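Local coordinates for protein-S-isoprenylcysteine O-methyltransferase (Tribolium castaneum, PDB 5V7P), which catalyses the methylation of the C-terminal carboxylate of isoprenylated cysteine proteins in the endoplasmic reticulum membrane, with S-adenosyl-L-methionine as methyl donor, at residues 178-183 with 202-207; 206-211 with 264-269. All coordinates share one frame; numbering follows the deposited sequence.

Contact 1 (178-183 with 202-207); sequences LTAGSN and GVYAWF. With SAH (S-adenosyl-L-homocysteine), chain C; MPG ([(Z)-octadec-9-enyl] (2R)-2,3-bis(oxidanyl)propanoate), chain B; MPG ([(Z)-octadec-9-enyl] (2R)-2,3-bis(oxidanyl)propanoate), chain R.
Thr-179 and Ala-180, on the last turn of helix 156-180, meet Tyr-204 and Val-203 of the short helix 203-206 by van der Waals contact, most of it apolar. The methyl CG2 of Thr-179 comes to the edge of the Tyr-204 ring, near its plane, 4.0 Å from Tyr-204 CD1. It gets there because CG2 stands anti to the backbone N (chi1 -54° for OG1), and the methyl passes alongside the ring edge, the two side chains running opposite ways. One residue on, Ala-180 CB touches the phenol end, 3.5 Å from Tyr-204 OH. Gly-202, with positive phi, brings its CA near Thr-179 CG2; the place a CB would take is filled by that methyl.

No direct hydrogen bond joins the segments. A water bridges them instead, donating to Thr-179 OG1 at 2.7 Å and accepting from Val-203 N at 2.8 Å; OG1 is also bonded to Thr-175 O one helical turn back.

Tyr-204 OH gives a weak hydrogen bond, 2.8 Å, to OXT of S-adenosyl-L-homocysteine, and the adenine amino nitrogen N6 lies 3.8 Å from Tyr-204 CD2. Asn-183 ND2 and N both bond Ala-180 O, from opposite faces of the carbonyl plane, while OD1 bonds Val-197 N. On the lipid side, Val-203 CG1 packs 3.9 Å from C6 of the MPG of chain R.

An alanine in place of Tyr-204 would probably leave the ligand carboxylate without this bond and open a gap beside Ala-180. With Pro-210 and Val-199, the packing probably helps place this S-adenosyl-L-methionine-binding phenol against the carboxylate of the bound product.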
ATOM      1  N   LEU A 178      12.947  -4.872   7.799  1.00 26.20           N
ATOM      2  CA  LEU A 178      14.366  -4.903   8.137  1.00 28.67           C
ATOM      3  C   LEU A 178      14.935  -6.309   8.002  1.00 21.35           C
ATOM      4  O   LEU A 178      16.055  -6.488   7.509  1.00 32.65           O
ATOM      5  CB  LEU A 178      14.576  -4.375   9.555  1.00 27.25           C
ATOM      6  CG  LEU A 178      14.557  -2.855   9.719  1.00 39.86           C
ATOM      7  CD1 LEU A 178      13.761  -2.444  10.951  1.00 34.48           C
ATOM      8  CD2 LEU A 178      15.979  -2.324   9.807  1.00 54.03           C
ATOM      9  N   THR A 179      14.176  -7.322   8.430  1.00 24.31           N
ATOM     10  CA  THR A 179      14.664  -8.696   8.364  1.00 23.26           C
ATOM     11  C   THR A 179      14.788  -9.168   6.922  1.00 30.28           C
ATOM     12  O   THR A 179      15.728  -9.893   6.578  1.00 36.71           O
ATOM     13  CB  THR A 179      13.733  -9.617   9.151  1.00 21.32           C
ATOM     14  OG1 THR A 179      13.584  -9.119  10.486  1.00 29.20           O
ATOM     15  CG2 THR A 179      14.289 -11.032   9.208  1.00 24.62           C
ATOM     16  N   ALA A 180      13.848  -8.771   6.063  1.00 26.37           N
ATOM     17  CA  ALA A 180      13.889  -9.165   4.662  1.00 26.31           C
ATOM     18  C   ALA A 180      14.949  -8.412   3.871  1.00 21.73           C
ATOM     19  O   ALA A 180      15.372  -8.895   2.816  1.00 18.60           O
ATOM     20  CB  ALA A 180      12.521  -8.944   4.017  1.00 26.32           C
ATOM     21  N   GLY A 181      15.374  -7.245   4.344  1.00 21.33           N
ATOM     22  CA  GLY A 181      16.419  -6.514   3.654  1.00 25.34           C
ATOM     23  C   GLY A 181      15.988  -6.115   2.260  1.00 30.39           C
ATOM     24  O   GLY A 181      14.845  -5.708   2.025  1.00 33.16           O
ATOM     25  N   SER A 182      16.916  -6.237   1.310  1.00 30.82           N
ATOM     26  CA  SER A 182      16.605  -5.957  -0.085  1.00 32.07           C
ATOM     27  C   SER A 182      15.691  -7.007  -0.709  1.00 23.23           C
ATOM     28  O   SER A 182      15.289  -6.836  -1.865  1.00 26.91           O
ATOM     29  CB  SER A 182      17.898  -5.844  -0.895  1.00 34.37           C
ATOM     30  OG  SER A 182      18.738  -6.964  -0.677  1.00 44.46           O
ATOM     31  N   ASN A 183      15.357  -8.080   0.010  1.00 28.33           N
ATOM     32  CA  ASN A 183      14.368  -9.035  -0.474  1.00 22.64           C
ATOM     33  C   ASN A 183      12.940  -8.525  -0.323  1.00 25.46           C
ATOM     34  O   ASN A 183      12.027  -9.104  -0.921  1.00 28.09           O
ATOM     35  CB  ASN A 183      14.509 -10.368   0.264  1.00 22.69           C
ATOM     36  CG  ASN A 183      15.924 -10.904   0.236  1.00 29.81           C
ATOM     37  OD1 ASN A 183      16.378 -11.433  -0.778  1.00 25.16           O
ATOM     38  ND2 ASN A 183      16.629 -10.777   1.356  1.00 19.15           N
ATOM     39  N   GLY A 202      14.043 -14.893  11.998  1.00 29.01           N
ATOM     40  CA  GLY A 202      13.360 -13.771  12.615  1.00 32.09           C
ATOM     41  C   GLY A 202      11.856 -13.957  12.562  1.00 27.84           C
ATOM     42  O   GLY A 202      11.336 -15.073  12.675  1.00 23.91           O
ATOM     43  N   VAL A 203      11.137 -12.846  12.383  1.00 24.47           N
ATOM     44  CA  VAL A 203       9.684 -12.912  12.297  1.00 21.76           C
ATOM     45  C   VAL A 203       9.232 -13.790  11.138  1.00 22.99           C
ATOM     46  O   VAL A 203       8.091 -14.261  11.128  1.00 23.39           O
ATOM     47  CB  VAL A 203       9.087 -11.492  12.187  1.00 21.50           C
ATOM     48  CG1 VAL A 203       9.331 -10.718  13.477  1.00 31.53           C
ATOM     49  CG2 VAL A 203       9.664 -10.742  10.992  1.00 21.97           C
ATOM     50  N   TYR A 204      10.104 -14.036  10.156  1.00 24.87           N
ATOM     51  CA  TYR A 204       9.763 -14.970   9.091  1.00 22.04           C
ATOM     52  C   TYR A 204       9.787 -16.419   9.559  1.00 22.71           C
ATOM     53  O   TYR A 204       9.338 -17.298   8.818  1.00 22.67           O
ATOM     54  CB  TYR A 204      10.700 -14.776   7.897  1.00 17.58           C
ATOM     55  CG  TYR A 204      10.351 -13.544   7.100  1.00 16.07           C
ATOM     56  CD1 TYR A 204      10.906 -12.309   7.411  1.00 17.63           C
ATOM     57  CD2 TYR A 204       9.439 -13.608   6.056  1.00 14.86           C
ATOM     58  CE1 TYR A 204      10.573 -11.175   6.693  1.00 23.37           C
ATOM     59  CE2 TYR A 204       9.103 -12.486   5.333  1.00 17.80           C
ATOM     60  CZ  TYR A 204       9.669 -11.271   5.656  1.00 18.68           C
ATOM     61  OH  TYR A 204       9.331 -10.150   4.936  1.00 22.11           O
ATOM     62  N   ALA A 205      10.289 -16.687  10.765  1.00 23.06           N
ATOM     63  CA  ALA A 205      10.107 -17.995  11.376  1.00 35.31           C
ATOM     64  C   ALA A 205       8.744 -18.132  12.042  1.00 25.59           C
ATOM     65  O   ALA A 205       8.267 -19.257  12.222  1.00 29.92           O
ATOM     66  CB  ALA A 205      11.210 -18.261  12.402  1.00 29.15           C
ATOM     67  N   TRP A 206       8.112 -17.014  12.410  1.00 27.66           N
ATOM     68  CA  TRP A 206       6.773 -17.056  12.993  1.00 32.40           C
ATOM     69  C   TRP A 206       5.706 -17.145  11.909  1.00 31.44           C
ATOM     70  O   TRP A 206       4.806 -17.990  11.978  1.00 24.18           O
ATOM     71  CB  TRP A 206       6.529 -15.816  13.857  1.00 32.33           C
ATOM     72  CG  TRP A 206       7.570 -15.552  14.901  1.00 46.52           C
ATOM     73  CD1 TRP A 206       8.537 -16.410  15.340  1.00 48.07           C
ATOM     74  CD2 TRP A 206       7.750 -14.335  15.634  1.00 53.89           C
ATOM     75  NE1 TRP A 206       9.307 -15.802  16.303  1.00 52.59           N
ATOM     76  CE2 TRP A 206       8.844 -14.528  16.502  1.00 58.67           C
ATOM     77  CE3 TRP A 206       7.093 -13.101  15.640  1.00 50.74           C
ATOM     78  CZ2 TRP A 206       9.293 -13.532  17.368  1.00 60.68           C
ATOM     79  CZ3 TRP A 206       7.540 -12.115  16.500  1.00 52.28           C
ATOM     80  CH2 TRP A 206       8.629 -12.336  17.352  1.00 60.08           C
ATOM     81  N   PHE A 207       5.789 -16.269  10.909  1.00 31.44           N
ATOM     82  CA  PHE A 207       4.813 -16.197   9.833  1.00 25.55           C
ATOM     83  C   PHE A 207       5.538 -16.124   8.498  1.00 22.18           C
ATOM     84  O   PHE A 207       6.662 -15.624   8.410  1.00 23.19           O
ATOM     85  CB  PHE A 207       3.900 -14.970   9.977  1.00 26.52           C
ATOM     86  CG  PHE A 207       3.503 -14.665  11.392  1.00 26.74           C
ATOM     87  CD1 PHE A 207       2.521 -15.405  12.027  1.00 28.13           C
ATOM     88  CD2 PHE A 207       4.102 -13.624  12.083  1.00 26.60           C
ATOM     89  CE1 PHE A 207       2.150 -15.119  13.327  1.00 26.83           C
ATOM     90  CE2 PHE A 207       3.736 -13.335  13.384  1.00 29.84           C
ATOM     91  CZ  PHE A 207       2.758 -14.083  14.005  1.00 27.27           C
TER
HETATM   92  N   SAH C 301       4.977 -11.305   1.978  1.00 23.78           N
HETATM   93  CA  SAH C 301       6.133 -10.895   2.765  1.00 22.99           C
HETATM   94  CB  SAH C 301       6.969  -9.880   1.994  1.00 24.15           C
HETATM   95  CG  SAH C 301       6.178  -8.707   1.424  1.00 24.19           C
HETATM   96  SD  SAH C 301       7.204  -7.702   0.317  1.00 21.82           S
HETATM   97  C   SAH C 301       5.699 -10.307   4.106  1.00 28.54           C
HETATM   98  O   SAH C 301       4.530  -9.977   4.308  1.00 18.10           O
HETATM   99  OXT SAH C 301       6.506 -10.146   5.023  1.00 15.91           O
HETATM  100  C5' SAH C 301       6.808  -8.661  -1.174  1.00 20.06           C
HETATM  101  C4' SAH C 301       8.028  -9.301  -1.826  1.00 23.38           C
HETATM  102  O4' SAH C 301       8.724 -10.091  -0.884  1.00 27.18           O
HETATM  103  C3' SAH C 301       7.604 -10.216  -2.965  1.00 33.18           C
HETATM  104  O3' SAH C 301       8.193  -9.804  -4.177  1.00 27.33           O
HETATM  105  C2' SAH C 301       8.070 -11.603  -2.576  1.00 28.37           C
HETATM  106  O2' SAH C 301       8.691 -12.256  -3.660  1.00 23.51           O
HETATM  107  C1' SAH C 301       9.034 -11.365  -1.417  1.00 27.19           C
HETATM  108  N9  SAH C 301       8.945 -12.386  -0.353  1.00 22.96           N
HETATM  109  C8  SAH C 301       7.816 -12.865   0.259  1.00 25.75           C
HETATM  110  N7  SAH C 301       8.176 -13.778   1.188  1.00 22.18           N
HETATM  111  C5  SAH C 301       9.521 -13.886   1.181  1.00 21.39           C
HETATM  112  C6  SAH C 301      10.398 -14.666   1.920  1.00 20.50           C
HETATM  113  N6  SAH C 301       9.947 -15.508   2.845  1.00 20.73           N
HETATM  114  N1  SAH C 301      11.750 -14.557   1.682  1.00 18.50           N
HETATM  115  C2  SAH C 301      12.224 -13.687   0.724  1.00 21.16           C
HETATM  116  N3  SAH C 301      11.345 -12.918  -0.005  1.00 15.84           N
HETATM  117  C4  SAH C 301      10.016 -13.017   0.221  1.00 20.18           C
HETATM  118  C2  MPG B 321      15.939  -6.956  12.268  1.00 58.37           C
HETATM  119  C3  MPG B 321      15.889  -6.826  13.792  1.00 51.41           C
HETATM  120  C4  MPG B 321      14.787  -5.852  14.203  1.00 59.63           C
HETATM  121  C5  MPG B 321      14.367  -6.157  15.638  1.00 54.09           C
HETATM  122  C6  MPG B 321      13.703  -4.929  16.260  1.00 48.64           C
HETATM  123  C7  MPG B 321      13.011  -5.333  17.561  1.00 53.61           C
HETATM  124  C8  MPG B 321      11.921  -4.322  17.905  1.00 60.31           C
HETATM  125  C9  MPG B 321      11.860  -4.151  19.423  1.00 65.49           C
HETATM  126  C10 MPG B 321      11.360  -3.068  19.983  1.00 78.76           C
HETATM  127  C11 MPG B 321      10.809  -1.911  19.146  1.00 77.31           C
HETATM  128  C12 MPG B 321       9.897  -1.037  20.006  1.00 68.90           C
HETATM  129  C13 MPG B 321      10.136   0.436  19.678  1.00 72.32           C
HETATM  130  C14 MPG B 321       9.010   1.276  20.278  1.00 57.83           C
HETATM  131  O1  MPG B 321      17.589  -7.655  10.690  1.00 60.57           O
HETATM  132  C1  MPG B 321      17.363  -6.767  11.751  1.00 67.52           C
HETATM  133  CXD MPG B 321      19.524  -8.348   9.208  1.00 65.02           C
HETATM  134  O2  MPG B 321      19.811  -8.015   7.879  1.00 76.72           O
HETATM  135  C21 MPG B 321      18.815  -9.699   9.259  1.00 54.55           C
HETATM  136  O3  MPG B 321      19.412 -10.581   8.348  1.00 38.69           O
HETATM  137  O4  MPG B 321      18.774  -6.141   9.528  1.00 81.47           O
HETATM  138  CX3 MPG B 321      18.613  -7.281   9.811  1.00 69.37           C
HETATM  139  C2  MPG R 316      13.742 -11.294  15.884  1.00 53.74           C
HETATM  140  C3  MPG R 316      12.998 -10.016  16.261  1.00 56.20           C
HETATM  141  C4  MPG R 316      11.945 -10.357  17.309  1.00 52.20           C
HETATM  142  C5  MPG R 316      11.207  -9.085  17.723  1.00 60.56           C
HETATM  143  C6  MPG R 316      10.062  -8.802  16.755  1.00 55.46           C
HETATM  144  C7  MPG R 316       9.067  -7.842  17.405  1.00 52.47           C
HETATM  145  C8  MPG R 316       7.767  -7.848  16.611  1.00 49.90           C
HETATM  146  C9  MPG R 316       6.649  -7.258  17.479  1.00 45.86           C
HETATM  147  C10 MPG R 316       5.450  -7.787  17.623  1.00 36.58           C
HETATM  148  C11 MPG R 316       4.970  -9.072  16.946  1.00 59.16           C
HETATM  149  C12 MPG R 316       4.431 -10.030  18.001  1.00 61.58           C
HETATM  150  C13 MPG R 316       3.111  -9.490  18.545  1.00 44.14           C
HETATM  151  O1  MPG R 316      15.946 -11.984  15.332  1.00 66.49           O
HETATM  152  C1  MPG R 316      15.025 -10.949  15.134  1.00 48.09           C
HETATM  153  CXD MPG R 316      18.227 -12.904  14.746  1.00 80.30           C
HETATM  154  O2  MPG R 316      17.947 -14.208  14.320  1.00 70.00           O
HETATM  155  C21 MPG R 316      18.500 -12.909  16.249  1.00 69.51           C
HETATM  156  O3  MPG R 316      19.343 -13.982  16.567  1.00 68.04           O
HETATM  157  O4  MPG R 316      17.028 -11.322  13.475  1.00 74.33           O
HETATM  158  CX3 MPG R 316      17.031 -12.000  14.448  1.00 83.26           C
HETATM  159  O   HOH W   1      12.822 -10.580  12.610  1.00 21.03           O

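Contact 2 (206-211 with 264-269); sequences WFRHPS and DYQQQV. With SAH (S-adenosyl-L-homocysteine), chain C.
Arg-208 reaches Val-269 with a single hydrogen bond, NH1 to the backbone O, short at 2.5 Å, the oxygen lying at the edge of the guanidinium and the donor in the carbonyl plane (C=O...N angle 148°). Gln-266 CG sits over the centre of one guanidinium face, 3.7 Å from Arg-208 NE. The aliphatic part of the arginine lies over a face of the Tyr-265 ring, a CH-pi contact with CD 4.1 Å from the centroid; bends at chi2 and chi3 lead CD and NE past the ring. Guanidinium and ring planes stand 73° apart. Val-269 CG1, anti to the backbone N (chi1 -175°), touches Trp-206 O at 3.3 Å.

Val-269 is the first residue beyond helix 260-268, so the arginine joins the end of this cytoplasmic helix to the loop leading into helix 210-225. At that helix N-terminus, His-209 (the N-cap), Pro-210 and Ser-211 belong to the S-adenosyl-L-methionine site of this isoprenylcysteine carboxyl methyltransferase.

Behind this shell, Glu-251 of helix 231-258 forms a salt bridge with Arg-208 NE and accepts from His-209 NE2, while its other oxygen takes Gln-266 NE2. Arg-208 NH2 is bonded to Glu-277 O. The same loop also holds S-adenosyl-L-homocysteine: its N donates to His-209 ND1 at 3.0 Å, in the imidazole plane, and Ser-211 holds its carboxylate, N bonding OXT at 3.0 Å and OG bonding O at 2.6 Å.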
ATOM      1  N   TRP A 206       8.112 -17.014  12.410  1.00 27.66           N
ATOM      2  CA  TRP A 206       6.773 -17.056  12.993  1.00 32.40           C
ATOM      3  C   TRP A 206       5.706 -17.145  11.909  1.00 31.44           C
ATOM      4  O   TRP A 206       4.806 -17.990  11.978  1.00 24.18           O
ATOM      5  CB  TRP A 206       6.529 -15.816  13.857  1.00 32.33           C
ATOM      6  CG  TRP A 206       7.570 -15.552  14.901  1.00 46.52           C
ATOM      7  CD1 TRP A 206       8.537 -16.410  15.340  1.00 48.07           C
ATOM      8  CD2 TRP A 206       7.750 -14.335  15.634  1.00 53.89           C
ATOM      9  NE1 TRP A 206       9.307 -15.802  16.303  1.00 52.59           N
ATOM     10  CE2 TRP A 206       8.844 -14.528  16.502  1.00 58.67           C
ATOM     11  CE3 TRP A 206       7.093 -13.101  15.640  1.00 50.74           C
ATOM     12  CZ2 TRP A 206       9.293 -13.532  17.368  1.00 60.68           C
ATOM     13  CZ3 TRP A 206       7.540 -12.115  16.500  1.00 52.28           C
ATOM     14  CH2 TRP A 206       8.629 -12.336  17.352  1.00 60.08           C
ATOM     15  N   PHE A 207       5.789 -16.269  10.909  1.00 31.44           N
ATOM     16  CA  PHE A 207       4.813 -16.197   9.833  1.00 25.55           C
ATOM     17  C   PHE A 207       5.538 -16.124   8.498  1.00 22.18           C
ATOM     18  O   PHE A 207       6.662 -15.624   8.410  1.00 23.19           O
ATOM     19  CB  PHE A 207       3.900 -14.970   9.977  1.00 26.52           C
ATOM     20  CG  PHE A 207       3.503 -14.665  11.392  1.00 26.74           C
ATOM     21  CD1 PHE A 207       2.521 -15.405  12.027  1.00 28.13           C
ATOM     22  CD2 PHE A 207       4.102 -13.624  12.083  1.00 26.60           C
ATOM     23  CE1 PHE A 207       2.150 -15.119  13.327  1.00 26.83           C
ATOM     24  CE2 PHE A 207       3.736 -13.335  13.384  1.00 29.84           C
ATOM     25  CZ  PHE A 207       2.758 -14.083  14.005  1.00 27.27           C
ATOM     26  N   ARG A 208       4.878 -16.623   7.452  1.00 17.25           N
ATOM     27  CA  ARG A 208       5.427 -16.514   6.108  1.00 24.92           C
ATOM     28  C   ARG A 208       5.283 -15.110   5.536  1.00 19.85           C
ATOM     29  O   ARG A 208       6.044 -14.740   4.636  1.00 20.70           O
ATOM     30  CB  ARG A 208       4.750 -17.519   5.174  1.00 26.24           C
ATOM     31  CG  ARG A 208       4.879 -18.962   5.631  1.00 26.70           C
ATOM     32  CD  ARG A 208       4.904 -19.922   4.455  1.00 24.70           C
ATOM     33  NE  ARG A 208       3.671 -19.884   3.670  1.00 31.79           N
ATOM     34  CZ  ARG A 208       2.599 -20.639   3.896  1.00 22.29           C
ATOM     35  NH1 ARG A 208       2.582 -21.508   4.895  1.00 32.65           N
ATOM     36  NH2 ARG A 208       1.532 -20.524   3.116  1.00 27.08           N
ATOM     37  N   HIS A 209       4.338 -14.321   6.041  1.00 22.81           N
ATOM     38  CA  HIS A 209       4.081 -12.971   5.539  1.00 26.26           C
ATOM     39  C   HIS A 209       3.908 -12.014   6.713  1.00 21.11           C
ATOM     40  O   HIS A 209       2.846 -11.411   6.893  1.00 16.18           O
ATOM     41  CB  HIS A 209       2.853 -12.968   4.632  1.00 19.92           C
ATOM     42  CG  HIS A 209       2.888 -14.031   3.578  1.00 20.48           C
ATOM     43  ND1 HIS A 209       3.657 -13.925   2.439  1.00 18.31           N
ATOM     44  CD2 HIS A 209       2.261 -15.228   3.498  1.00 22.36           C
ATOM     45  CE1 HIS A 209       3.497 -15.008   1.701  1.00 24.41           C
ATOM     46  NE2 HIS A 209       2.655 -15.814   2.320  1.00 21.19           N
ATOM     47  N   PRO A 210       4.952 -11.839   7.529  1.00 19.58           N
ATOM     48  CA  PRO A 210       4.805 -11.008   8.735  1.00 20.18           C
ATOM     49  C   PRO A 210       4.480  -9.552   8.442  1.00 23.65           C
ATOM     50  O   PRO A 210       3.834  -8.899   9.270  1.00 16.67           O
ATOM     51  CB  PRO A 210       6.167 -11.157   9.429  1.00 20.44           C
ATOM     52  CG  PRO A 210       7.116 -11.522   8.332  1.00 16.67           C
ATOM     53  CD  PRO A 210       6.323 -12.350   7.367  1.00 17.79           C
ATOM     54  N   SER A 211       4.911  -9.015   7.298  1.00 18.21           N
ATOM     55  CA  SER A 211       4.582  -7.629   6.984  1.00 21.95           C
ATOM     56  C   SER A 211       3.098  -7.479   6.669  1.00 16.35           C
ATOM     57  O   SER A 211       2.486  -6.465   7.015  1.00 13.37           O
ATOM     58  CB  SER A 211       5.441  -7.128   5.820  1.00 21.91           C
ATOM     59  OG  SER A 211       4.823  -7.366   4.567  1.00 24.06           O
ATOM     60  N   ASP A 264       9.008 -26.602   1.583  1.00 28.95           N
ATOM     61  CA  ASP A 264       9.303 -26.983   2.963  1.00 31.78           C
ATOM     62  C   ASP A 264       8.932 -25.866   3.928  1.00 33.75           C
ATOM     63  O   ASP A 264       8.488 -26.125   5.053  1.00 26.98           O
ATOM     64  CB  ASP A 264      10.785 -27.331   3.109  1.00 43.84           C
ATOM     65  CG  ASP A 264      11.206 -28.487   2.224  1.00 39.97           C
ATOM     66  OD1 ASP A 264      10.346 -29.322   1.876  1.00 42.77           O
ATOM     67  OD2 ASP A 264      12.405 -28.559   1.880  1.00 47.44           O
ATOM     68  N   TYR A 265       9.120 -24.613   3.505  1.00 34.33           N
ATOM     69  CA  TYR A 265       8.796 -23.468   4.348  1.00 30.19           C
ATOM     70  C   TYR A 265       7.295 -23.354   4.583  1.00 32.89           C
ATOM     71  O   TYR A 265       6.868 -22.919   5.659  1.00 30.70           O
ATOM     72  CB  TYR A 265       9.353 -22.202   3.695  1.00 28.63           C
ATOM     73  CG  TYR A 265       9.149 -20.918   4.465  1.00 31.77           C
ATOM     74  CD1 TYR A 265       9.496 -20.816   5.804  1.00 26.49           C
ATOM     75  CD2 TYR A 265       8.643 -19.789   3.833  1.00 29.76           C
ATOM     76  CE1 TYR A 265       9.322 -19.631   6.498  1.00 27.18           C
ATOM     77  CE2 TYR A 265       8.467 -18.606   4.515  1.00 21.93           C
ATOM     78  CZ  TYR A 265       8.807 -18.530   5.843  1.00 18.89           C
ATOM     79  OH  TYR A 265       8.630 -17.344   6.513  1.00 20.68           O
ATOM     80  N   GLN A 266       6.484 -23.747   3.596  1.00 31.76           N
ATOM     81  CA  GLN A 266       5.034 -23.722   3.762  1.00 26.52           C
ATOM     82  C   GLN A 266       4.561 -24.768   4.762  1.00 32.58           C
ATOM     83  O   GLN A 266       3.570 -24.542   5.467  1.00 44.41           O
ATOM     84  CB  GLN A 266       4.350 -23.940   2.412  1.00 34.24           C
ATOM     85  CG  GLN A 266       4.498 -22.779   1.449  1.00 33.89           C
ATOM     86  CD  GLN A 266       3.962 -23.095   0.068  1.00 34.11           C
ATOM     87  OE1 GLN A 266       4.258 -24.146  -0.500  1.00 38.89           O
ATOM     88  NE2 GLN A 266       3.162 -22.187  -0.477  1.00 27.61           N
ATOM     89  N   GLN A 267       5.241 -25.912   4.836  1.00 37.34           N
ATOM     90  CA  GLN A 267       4.841 -26.956   5.773  1.00 39.46           C
ATOM     91  C   GLN A 267       5.236 -26.621   7.205  1.00 36.44           C
ATOM     92  O   GLN A 267       4.593 -27.100   8.147  1.00 50.79           O
ATOM     93  CB  GLN A 267       5.460 -28.296   5.372  1.00 41.76           C
ATOM     94  CG  GLN A 267       5.298 -28.650   3.902  1.00 52.38           C
ATOM     95  CD  GLN A 267       3.850 -28.722   3.468  1.00 62.22           C
ATOM     96  OE1 GLN A 267       2.968 -29.050   4.261  1.00 59.76           O
ATOM     97  NE2 GLN A 267       3.596 -28.406   2.204  1.00 59.82           N
ATOM     98  N   GLN A 268       6.274 -25.806   7.390  1.00 33.14           N
ATOM     99  CA  GLN A 268       6.778 -25.497   8.723  1.00 30.15           C
ATOM    100  C   GLN A 268       6.162 -24.238   9.321  1.00 32.54           C
ATOM    101  O   GLN A 268       6.048 -24.140  10.547  1.00 30.86           O
ATOM    102  CB  GLN A 268       8.299 -25.334   8.681  1.00 43.33           C
ATOM    103  CG  GLN A 268       9.049 -26.592   8.276  1.00 49.06           C
ATOM    104  CD  GLN A 268      10.525 -26.339   8.039  1.00 53.10           C
ATOM    105  OE1 GLN A 268      11.028 -26.518   6.930  1.00 60.62           O
ATOM    106  NE2 GLN A 268      11.230 -25.921   9.085  1.00 63.10           N
ATOM    107  N   VAL A 269       5.768 -23.275   8.490  1.00 39.43           N
ATOM    108  CA  VAL A 269       5.300 -21.976   8.957  1.00 30.29           C
ATOM    109  C   VAL A 269       4.021 -21.614   8.219  1.00 34.16           C
ATOM    110  O   VAL A 269       3.912 -21.817   7.004  1.00 29.55           O
ATOM    111  CB  VAL A 269       6.373 -20.885   8.752  1.00 37.12           C
ATOM    112  CG1 VAL A 269       5.918 -19.558   9.348  1.00 35.13           C
ATOM    113  CG2 VAL A 269       7.701 -21.319   9.363  1.00 23.62           C
TER
HETATM  114  N   SAH C 301       4.977 -11.305   1.978  1.00 23.78           N
HETATM  115  CA  SAH C 301       6.133 -10.895   2.765  1.00 22.99           C
HETATM  116  CB  SAH C 301       6.969  -9.880   1.994  1.00 24.15           C
HETATM  117  CG  SAH C 301       6.178  -8.707   1.424  1.00 24.19           C
HETATM  118  SD  SAH C 301       7.204  -7.702   0.317  1.00 21.82           S
HETATM  119  C   SAH C 301       5.699 -10.307   4.106  1.00 28.54           C
HETATM  120  O   SAH C 301       4.530  -9.977   4.308  1.00 18.10           O
HETATM  121  OXT SAH C 301       6.506 -10.146   5.023  1.00 15.91           O
HETATM  122  C5' SAH C 301       6.808  -8.661  -1.174  1.00 20.06           C
HETATM  123  C4' SAH C 301       8.028  -9.301  -1.826  1.00 23.38           C
HETATM  124  O4' SAH C 301       8.724 -10.091  -0.884  1.00 27.18           O
HETATM  125  C3' SAH C 301       7.604 -10.216  -2.965  1.00 33.18           C
HETATM  126  O3' SAH C 301       8.193  -9.804  -4.177  1.00 27.33           O
HETATM  127  C2' SAH C 301       8.070 -11.603  -2.576  1.00 28.37           C
HETATM  128  O2' SAH C 301       8.691 -12.256  -3.660  1.00 23.51           O
HETATM  129  C1' SAH C 301       9.034 -11.365  -1.417  1.00 27.19           C
HETATM  130  N9  SAH C 301       8.945 -12.386  -0.353  1.00 22.96           N
HETATM  131  C8  SAH C 301       7.816 -12.865   0.259  1.00 25.75           C
HETATM  132  N7  SAH C 301       8.176 -13.778   1.188  1.00 22.18           N
HETATM  133  C5  SAH C 301       9.521 -13.886   1.181  1.00 21.39           C
HETATM  134  C6  SAH C 301      10.398 -14.666   1.920  1.00 20.50           C
HETATM  135  N6  SAH C 301       9.947 -15.508   2.845  1.00 20.73           N
HETATM  136  N1  SAH C 301      11.750 -14.557   1.682  1.00 18.50           N
HETATM  137  C2  SAH C 301      12.224 -13.687   0.724  1.00 21.16           C
HETATM  138  N3  SAH C 301      11.345 -12.918  -0.005  1.00 15.84           N
HETATM  139  C4  SAH C 301      10.016 -13.017   0.221  1.00 20.18           C

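Contacts 1 and 2 have centres 10 Å apart and share Trp-206 and Phe-207, contact 2 carrying on along the chain where contact 1 ends. Between them, Tyr-204 O and Tyr-265 OH lie 2.4 Å apart, a short, probable hydrogen bond that would tie helix 260-268 to helix 203-206. Pro-210 packs back on contact 1, its CD 3.4 Å from Tyr-204 CE2. Both contacts flank S-adenosyl-L-homocysteine and converge on one carboxylate oxygen, OXT, which accepts weakly from Tyr-204 OH of contact 1 and also accepts from Ser-211 N of contact 2. Val-199, Gln-189, Tyr-212 and Glu-250 add further hydrogen bonds to the bound product in the same site.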